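Nitroalkane oxidase (Podospora anserina, PDB 3MKH) is an FAD-dependent homotetrameric enzyme that oxidises nitroalkanes to aldehydes or ketones, releasing nitrite and consuming oxygen to yield hydrogen peroxide. Local coordinates at residues A287-D290 and A291-F295; A304-L307 and L308-Q311; Q311-A314 and D315-G319. All coordinates share one frame; numbering follows the deposited sequence.

Contact 1. Residues A287-D290 and A291-F295; sequences AAFD and AALKF
Leu-293 packs beside Phe-289, one helical turn earlier, and the two side chains run alongside each other in the same direction. The leucine leaves the backbone with CB 3.4 Å from Phe-289 O, the carbonyl oxygen that also accepts its amide hydrogen. From there CG is placed trans to N (chi1 -171°), a torsion that lets the branch run alongside the Phe-289 side chain. Of the two methyls, CD2 makes the intrahelical contact: it lies 3.7 Å from Phe-289 CE2 and 4.1 Å from Phe-289 CZ, approaching the outer corner of the ring obliquely.

Beneath the side chains, four successive i to i+4 hydrogen bonds fix the spacing. Leu-293 N donates to Phe-289 O at 2.9 Å, and Lys-294 N to Asp-290 O is equally short, at 2.9 Å.

Asp-290 OD1 lies in the plane of the Phe-289 ring, at its edge, and accepts a hydrogen bond from Trp-422 NE1 of the second subunit. The Trp-422 ring also meets that of Phe-289, with the planes about 70° apart, while Tyr-419 of the same subunit packs on Phe-289 and Leu-293. On the chain's own side, Leu-317 of helix 311-340 touches both residues, and the other leucine methyl, CD1, meets Leu-308 in the loop that follows this helix. This is regular alpha-helical i, i+4 packing near the end of long helix 262-298, in the helical C-terminal domain of the acyl-CoA dehydrogenase fold, where that helix meets a neighbouring subunit.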
loop_
_atom_site.group_PDB
_atom_site.type_symbol
_atom_site.label_atom_id
_atom_site.label_comp_id
_atom_site.label_asym_id
_atom_site.label_seq_id
_atom_site.Cartn_x
_atom_site.Cartn_y
_atom_site.Cartn_z
ATOM N N ALA A 287 -12.024 -16.225 -8.003
ATOM C CA ALA A 287 -13.459 -16.151 -7.706
ATOM C C ALA A 287 -13.931 -14.702 -7.523
ATOM O O ALA A 287 -15.001 -14.338 -7.985
ATOM C CB ALA A 287 -13.822 -16.988 -6.460
ATOM N N ALA A 288 -13.139 -13.890 -6.833
ATOM C CA ALA A 288 -13.522 -12.502 -6.596
ATOM C C ALA A 288 -13.542 -11.729 -7.914
ATOM O O ALA A 288 -14.488 -10.982 -8.202
ATOM C CB ALA A 288 -12.571 -11.846 -5.591
ATOM N N PHE A 289 -12.501 -11.919 -8.720
ATOM C CA PHE A 289 -12.447 -11.275 -10.031
ATOM C C PHE A 289 -13.644 -11.690 -10.893
ATOM O O PHE A 289 -14.316 -10.845 -11.480
ATOM C CB PHE A 289 -11.145 -11.613 -10.758
ATOM C CG PHE A 289 -11.075 -11.037 -12.141
ATOM C CD1 PHE A 289 -10.562 -9.761 -12.352
ATOM C CD2 PHE A 289 -11.551 -11.752 -13.226
ATOM C CE1 PHE A 289 -10.509 -9.217 -13.636
ATOM C CE2 PHE A 289 -11.507 -11.223 -14.504
ATOM C CZ PHE A 289 -10.982 -9.947 -14.710
ATOM N N ASP A 290 -13.905 -12.991 -10.974
ATOM C CA ASP A 290 -15.021 -13.498 -11.773
ATOM C C ASP A 290 -16.371 -12.951 -11.336
ATOM O O ASP A 290 -17.200 -12.598 -12.178
ATOM C CB ASP A 290 -15.074 -15.023 -11.722
ATOM C CG ASP A 290 -13.979 -15.686 -12.570
ATOM O OD1 ASP A 290 -13.257 -14.989 -13.314
ATOM O OD2 ASP A 290 -13.851 -16.920 -12.484
ATOM N N ALA A 291 -16.608 -12.910 -10.027
ATOM C CA ALA A 291 -17.888 -12.420 -9.515
ATOM C C ALA A 291 -18.085 -10.917 -9.785
ATOM O O ALA A 291 -19.184 -10.475 -10.117
ATOM C CB ALA A 291 -18.024 -12.734 -8.026
ATOM N N ALA A 292 -17.018 -10.141 -9.655
ATOM C CA ALA A 292 -17.079 -8.703 -9.948
ATOM C C ALA A 292 -17.271 -8.427 -11.444
ATOM O O ALA A 292 -18.047 -7.541 -11.832
ATOM C CB ALA A 292 -15.822 -7.990 -9.426
ATOM N N LEU A 293 -16.566 -9.183 -12.278
ATOM C CA LEU A 293 -16.693 -9.052 -13.728
ATOM C C LEU A 293 -18.106 -9.421 -14.158
ATOM O O LEU A 293 -18.705 -8.755 -14.995
ATOM C CB LEU A 293 -15.664 -9.934 -14.452
ATOM C CG LEU A 293 -15.524 -9.753 -15.967
ATOM C CD1 LEU A 293 -14.981 -8.375 -16.290
ATOM C CD2 LEU A 293 -14.593 -10.820 -16.535
ATOM N N LYS A 294 -18.648 -10.478 -13.565
ATOM C CA LYS A 294 -20.019 -10.892 -13.839
ATOM C C LYS A 294 -21.013 -9.780 -13.482
ATOM O O LYS A 294 -21.911 -9.452 -14.259
ATOM C CB LYS A 294 -20.349 -12.158 -13.050
ATOM C CG LYS A 294 -21.723 -12.762 -13.353
ATOM C CD LYS A 294 -21.818 -14.171 -12.750
ATOM C CE LYS A 294 -22.955 -14.992 -13.360
ATOM N NZ LYS A 294 -24.292 -14.425 -13.042
ATOM N N PHE A 295 -20.851 -9.216 -12.292
ATOM C CA PHE A 295 -21.678 -8.107 -11.836
ATOM C C PHE A 295 -21.559 -6.927 -12.806
ATOM O O PHE A 295 -22.558 -6.347 -13.213
ATOM C CB PHE A 295 -21.258 -7.729 -10.408
ATOM C CG PHE A 295 -21.964 -6.529 -9.841
ATOM C CD1 PHE A 295 -21.419 -5.260 -9.979
ATOM C CD2 PHE A 295 -23.137 -6.673 -9.134
ATOM C CE1 PHE A 295 -22.050 -4.149 -9.444
ATOM C CE2 PHE A 295 -23.774 -5.576 -8.593
ATOM C CZ PHE A 295 -23.225 -4.310 -8.744
#

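Contact 2. Residues A304-L307 and L308-Q311; sequences AVPL and LERQ. With FAD (flavin-adenine dinucleotide), chain H.
Val-305 and the FAD adenine hold the Arg-310 guanidinium between them. On one face, Val-305 CG2 sits over the centre of the group, 3.4 Å from Arg-310 CZ; on the opposite face, FAD N6A lies 3.3 Å above the guanidinium plane, offset toward the rim. The aliphatic part of the arginine belongs to the same layer: CB, CG and CD all lie over one face of the purine, with Arg-310 CD 3.4 Å from FAD C6A. The bend at chi2 (-67°) turns the chain so that it follows the ring, and the guanidinium ends nearly parallel to it. Leu-307 CD1 adds an apolar contact to the ribose, 3.5 Å from FAD C1B.

The next shell fixes the rotation of this flat group. Water 1 lies at the guanidinium edge, in its plane; it accepts from Arg-310 NE at 2.8 Å and donates to Val-305 O at 2.8 Å. Elsewhere, Glu-145 of the third subunit takes a salt bridge from Arg-310 NH2 and a hydrogen bond from Ala-304 N, so a single carboxylate oxygen, OE1, ties Ala-304 and Arg-310 to a neighbouring chain.

Further out, two i to i+3 backbone bonds shape the loop: Glu-309 N to Pro-306 O, 2.9 Å, and Arg-310 N to Leu-307 O, 3.2 Å. This i to i+3 spacing is the evidence for 3-10 geometry. Together these features form a 3-10 turn that delivers Arg-310 to the N-cap of helix 311-340 and builds one wall of the adenine pocket, at an FAD site shared between subunits.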
loop_
_atom_site.group_PDB
_atom_site.type_symbol
_atom_site.label_atom_id
_atom_site.label_comp_id
_atom_site.label_asym_id
_atom_site.label_seq_id
_atom_site.Cartn_x
_atom_site.Cartn_y
_atom_site.Cartn_z
ATOM N N ALA A 304 -25.149 5.668 -18.041
ATOM C CA ALA A 304 -25.290 5.923 -19.471
ATOM C C ALA A 304 -24.374 4.988 -20.268
ATOM O O ALA A 304 -24.547 4.806 -21.476
ATOM C CB ALA A 304 -24.973 7.396 -19.788
ATOM N N VAL A 305 -23.398 4.402 -19.578
ATOM C CA VAL A 305 -22.464 3.464 -20.195
ATOM C C VAL A 305 -22.366 2.198 -19.344
ATOM O O VAL A 305 -22.834 2.177 -18.201
ATOM C CB VAL A 305 -21.056 4.086 -20.362
ATOM C CG1 VAL A 305 -21.086 5.247 -21.358
ATOM C CG2 VAL A 305 -20.511 4.541 -19.017
ATOM N N PRO A 306 -21.782 1.128 -19.906
ATOM C CA PRO A 306 -21.533 -0.096 -19.133
ATOM C C PRO A 306 -20.654 0.190 -17.918
ATOM O O PRO A 306 -19.846 1.125 -17.954
ATOM C CB PRO A 306 -20.775 -0.985 -20.122
ATOM C CG PRO A 306 -21.198 -0.496 -21.469
ATOM C CD PRO A 306 -21.407 0.977 -21.324
ATOM N N LEU A 307 -20.803 -0.596 -16.859
ATOM C CA LEU A 307 -20.015 -0.374 -15.654
ATOM C C LEU A 307 -18.511 -0.454 -15.955
ATOM O O LEU A 307 -17.718 0.287 -15.381
ATOM C CB LEU A 307 -20.436 -1.325 -14.520
ATOM C CG LEU A 307 -19.834 -1.029 -13.134
ATOM C CD1 LEU A 307 -20.180 0.388 -12.684
ATOM C CD2 LEU A 307 -20.275 -2.042 -12.086
ATOM N N LEU A 308 -18.114 -1.320 -16.883
ATOM C CA LEU A 308 -16.696 -1.423 -17.232
ATOM C C LEU A 308 -16.141 -0.178 -17.931
ATOM O O LEU A 308 -14.924 -0.024 -18.057
ATOM C CB LEU A 308 -16.396 -2.690 -18.043
ATOM C CG LEU A 308 -16.004 -3.941 -17.243
ATOM C CD1 LEU A 308 -15.841 -5.139 -18.164
ATOM C CD2 LEU A 308 -14.736 -3.703 -16.421
ATOM N N GLU A 309 -17.014 0.731 -18.359
ATOM C CA GLU A 309 -16.514 1.949 -18.987
ATOM C C GLU A 309 -16.082 3.032 -18.009
ATOM O O GLU A 309 -15.459 4.019 -18.406
ATOM C CB GLU A 309 -17.475 2.480 -20.051
ATOM C CG GLU A 309 -17.251 1.811 -21.405
ATOM C CD GLU A 309 -18.148 2.357 -22.495
ATOM O OE1 GLU A 309 -18.208 3.601 -22.656
ATOM O OE2 GLU A 309 -18.784 1.536 -23.192
ATOM N N ARG A 310 -16.381 2.832 -16.729
ATOM C CA ARG A 310 -15.867 3.717 -15.693
ATOM C C ARG A 310 -14.410 3.386 -15.421
ATOM O O ARG A 310 -14.104 2.299 -14.925
ATOM C CB ARG A 310 -16.676 3.545 -14.403
ATOM C CG ARG A 310 -18.176 3.485 -14.619
ATOM C CD ARG A 310 -18.692 4.825 -15.105
ATOM N NE ARG A 310 -20.121 4.807 -15.407
ATOM C CZ ARG A 310 -20.781 5.846 -15.917
ATOM N NH1 ARG A 310 -20.133 6.980 -16.184
ATOM N NH2 ARG A 310 -22.082 5.750 -16.165
ATOM N N GLN A 311 -13.507 4.315 -15.731
ATOM C CA GLN A 311 -12.092 4.107 -15.450
ATOM C C GLN A 311 -11.860 3.613 -14.018
ATOM O O GLN A 311 -10.953 2.811 -13.774
ATOM C CB GLN A 311 -11.272 5.385 -15.686
ATOM C CG GLN A 311 -10.997 5.709 -17.153
ATOM C CD GLN A 311 -9.903 6.756 -17.347
ATOM O OE1 GLN A 311 -9.435 6.973 -18.468
ATOM N NE2 GLN A 311 -9.484 7.401 -16.257
HETATM P PA FAD H . -23.761 2.441 -6.791
HETATM O O1A FAD H . -24.589 3.158 -7.757
HETATM O O2A FAD H . -24.311 1.244 -6.147
HETATM O O5B FAD H . -22.344 2.089 -7.507
HETATM C C5B FAD H . -21.597 0.918 -7.135
HETATM C C4B FAD H . -20.181 0.865 -7.751
HETATM O O4B FAD H . -20.272 1.050 -9.180
HETATM C C3B FAD H . -19.298 1.998 -7.236
HETATM O O3B FAD H . -18.579 1.572 -6.075
HETATM C C2B FAD H . -18.335 2.247 -8.397
HETATM O O2B FAD H . -17.208 1.383 -8.306
HETATM C C1B FAD H . -19.146 1.869 -9.637
HETATM N N9A FAD H . -19.614 3.100 -10.353
HETATM C C8A FAD H . -20.875 3.400 -10.648
HETATM N N7A FAD H . -20.917 4.565 -11.289
HETATM C C5A FAD H . -19.676 5.015 -11.412
HETATM C C6A FAD H . -19.114 6.155 -11.982
HETATM N N6A FAD H . -19.866 7.089 -12.566
HETATM N N1A FAD H . -17.787 6.303 -11.932
HETATM C C2A FAD H . -17.025 5.389 -11.359
HETATM N N3A FAD H . -17.528 4.296 -10.808
HETATM C C4A FAD H . -18.848 4.083 -10.817
HETATM N N1 FAD H . -28.854 4.985 1.434
HETATM C C2 FAD H . -29.778 5.988 1.708
HETATM O O2 FAD H . -30.389 6.508 0.785
HETATM N N3 FAD H . -30.006 6.394 3.024
HETATM C C4 FAD H . -29.309 5.793 4.070
HETATM O O4 FAD H . -29.514 6.149 5.227
HETATM C C4X FAD H . -28.387 4.792 3.795
HETATM N N5 FAD H . -27.678 4.178 4.829
HETATM C C5X FAD H . -27.051 2.956 4.584
HETATM C C6 FAD H . -26.654 2.152 5.643
HETATM C C7 FAD H . -26.032 0.937 5.398
HETATM C C7M FAD H . -25.593 0.051 6.560
HETATM C C8 FAD H . -25.804 0.533 4.093
HETATM C C8M FAD H . -25.121 -0.805 3.817
HETATM C C9 FAD H . -26.202 1.339 3.032
HETATM C C9A FAD H . -26.825 2.555 3.277
HETATM N N10 FAD H . -27.235 3.379 2.222
HETATM C C10 FAD H . -28.161 4.389 2.483
HETATM C "C1'" FAD H . -26.707 3.192 0.850
HETATM C "C2'" FAD H . -25.313 3.806 0.718
HETATM O "O2'" FAD H . -25.377 5.199 1.006
HETATM C "C3'" FAD H . -24.681 3.570 -0.670
HETATM O "O3'" FAD H . -23.396 4.184 -0.709
HETATM C "C4'" FAD H . -25.515 4.119 -1.829
HETATM O "O4'" FAD H . -26.556 3.210 -2.148
HETATM C "C5'" FAD H . -24.636 4.283 -3.067
HETATM O "O5'" FAD H . -23.902 3.083 -3.328
HETATM P P FAD H . -22.634 3.090 -4.300
HETATM O O1P FAD H . -21.734 4.183 -3.880
HETATM O O2P FAD H . -22.120 1.719 -4.396
HETATM O O3P FAD H . -23.317 3.492 -5.687
HETATM O O HOH W 1 -22.039 2.788 -15.599
#

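Contact 3. Residues Q311-A314 and D315-G319; sequences QAFA and DLLSG
Helix 311-340 begins at Gln-311, an FAD-binding residue, and Gln-311 O takes the amide hydrogen of Asp-315 one turn on, the first of four bonds here in the regular i to i+4 pattern of an alpha helix. Asp-315 N donates to Gln-311 O at 2.9 Å and Ser-318 N to Ala-314 O at 2.9 Å. Between them, the bond from Leu-316 N to Ala-312 O is weak, stretched to 3.3 Å, whereas Leu-317 N reaches Phe-313 O at 3.1 Å.

Side chains sort by helix face. The aspartate side chain lies close to the start of the helix: with CG beside its own backbone N (chi1 -81°), Asp-315 CG comes to 3.3 Å from Gln-311 O. Its carboxylate then looks outward to another chain, where OD1 forms a salt bridge with Arg-408 NH2 of the second subunit. Such a partner would probably favour the charged form of the acid.

Ala-312, a member of the FAD pocket, packs against Gln-311 of the fourth subunit and Val-403 of the third; with Arg-408 of the second subunit, the helix start meets three other chains. Phe-313 faces inward instead, touching Ala-296 of helix 262-298 and Ala-373 of helix 345-374.

Phe-313 and Leu-317 form the main apolar pair, side by side and pointing the same way. Phe-313 CG lies opposite N about the CA-CB bond (chi1 -179°), which sends the far end of the phenyl group along the helix toward the leucine. One methyl makes the approach, obliquely and tightly: Leu-317 CD1 lies 3.4 Å from Phe-313 CE1 and 3.9 Å from Phe-313 CZ.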
loop_
_atom_site.group_PDB
_atom_site.type_symbol
_atom_site.label_atom_id
_atom_site.label_comp_id
_atom_site.label_asym_id
_atom_site.label_seq_id
_atom_site.Cartn_x
_atom_site.Cartn_y
_atom_site.Cartn_z
ATOM N N GLN A 311 -13.507 4.315 -15.731
ATOM C CA GLN A 311 -12.092 4.107 -15.450
ATOM C C GLN A 311 -11.860 3.613 -14.018
ATOM O O GLN A 311 -10.953 2.811 -13.774
ATOM C CB GLN A 311 -11.272 5.385 -15.686
ATOM C CG GLN A 311 -10.997 5.709 -17.153
ATOM C CD GLN A 311 -9.903 6.756 -17.347
ATOM O OE1 GLN A 311 -9.435 6.973 -18.468
ATOM N NE2 GLN A 311 -9.484 7.401 -16.257
ATOM N N ALA A 312 -12.670 4.107 -13.080
ATOM C CA ALA A 312 -12.482 3.793 -11.664
ATOM C C ALA A 312 -12.714 2.309 -11.402
ATOM O O ALA A 312 -11.886 1.647 -10.787
ATOM C CB ALA A 312 -13.408 4.631 -10.798
ATOM N N PHE A 313 -13.854 1.812 -11.872
ATOM C CA PHE A 313 -14.210 0.419 -11.711
ATOM C C PHE A 313 -13.207 -0.480 -12.433
ATOM O O PHE A 313 -12.709 -1.464 -11.872
ATOM C CB PHE A 313 -15.615 0.173 -12.247
ATOM C CG PHE A 313 -16.071 -1.236 -12.091
ATOM C CD1 PHE A 313 -15.795 -2.178 -13.073
ATOM C CD2 PHE A 313 -16.761 -1.631 -10.948
ATOM C CE1 PHE A 313 -16.203 -3.487 -12.926
ATOM C CE2 PHE A 313 -17.182 -2.939 -10.795
ATOM C CZ PHE A 313 -16.899 -3.874 -11.785
ATOM N N ALA A 314 -12.926 -0.132 -13.683
ATOM C CA ALA A 314 -12.029 -0.918 -14.508
ATOM C C ALA A 314 -10.652 -1.029 -13.888
ATOM O O ALA A 314 -10.056 -2.099 -13.900
ATOM C CB ALA A 314 -11.945 -0.335 -15.916
ATOM N N ASP A 315 -10.138 0.066 -13.340
ATOM C CA ASP A 315 -8.794 0.031 -12.786
ATOM C C ASP A 315 -8.699 -0.869 -11.553
ATOM O O ASP A 315 -7.692 -1.537 -11.342
ATOM C CB ASP A 315 -8.278 1.443 -12.494
ATOM C CG ASP A 315 -7.737 2.129 -13.753
ATOM O OD1 ASP A 315 -8.100 1.691 -14.879
ATOM O OD2 ASP A 315 -6.947 3.093 -13.617
ATOM N N LEU A 316 -9.758 -0.890 -10.752
ATOM C CA LEU A 316 -9.828 -1.807 -9.619
ATOM C C LEU A 316 -9.812 -3.260 -10.114
ATOM O O LEU A 316 -9.072 -4.087 -9.595
ATOM C CB LEU A 316 -11.092 -1.526 -8.800
ATOM C CG LEU A 316 -11.115 -0.939 -7.375
ATOM C CD1 LEU A 316 -9.768 -0.558 -6.782
ATOM C CD2 LEU A 316 -12.110 0.212 -7.266
ATOM N N LEU A 317 -10.628 -3.584 -11.112
ATOM C CA LEU A 317 -10.658 -4.964 -11.603
ATOM C C LEU A 317 -9.355 -5.409 -12.269
ATOM O O LEU A 317 -8.888 -6.524 -12.036
ATOM C CB LEU A 317 -11.802 -5.185 -12.583
ATOM C CG LEU A 317 -13.052 -5.810 -11.991
ATOM C CD1 LEU A 317 -14.032 -6.156 -13.098
ATOM C CD2 LEU A 317 -12.656 -7.052 -11.216
ATOM N N SER A 318 -8.772 -4.556 -13.113
ATOM C CA SER A 318 -7.539 -4.951 -13.775
ATOM C C SER A 318 -6.421 -5.092 -12.741
ATOM O O SER A 318 -5.556 -5.961 -12.866
ATOM C CB SER A 318 -7.170 -3.990 -14.924
ATOM O OG SER A 318 -6.854 -2.701 -14.441
ATOM N N GLY A 319 -6.456 -4.266 -11.697
ATOM C CA GLY A 319 -5.509 -4.413 -10.606
ATOM C C GLY A 319 -5.602 -5.793 -9.960
ATOM O O GLY A 319 -4.596 -6.459 -9.740
#

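In the fold
The contacts follow one another along two successive helices and the loop joining them: contact 1 near the end of helix 262-298, contact 2 in the loop, contact 3 at the start of helix 311-340. Centres of contacts 2 and 3 lie about 10 Å apart, sharing Gln-311; those of 1 and 3, about 12 Å. Between them, Ala-292 CB meets Leu-317 CD2 at 3.8 Å, and Leu-307 CD2 meets both Phe-295 CE1, at 3.8 Å, and Phe-313 CE2, at 3.5 Å. Residues of contacts 2 and 3 touch bound FAD, Gln-311 touching a different FAD molecule from Ala-312, while the side chain of Ala-292 stays about 10 Å from the cofactor. All three touch the second subunit.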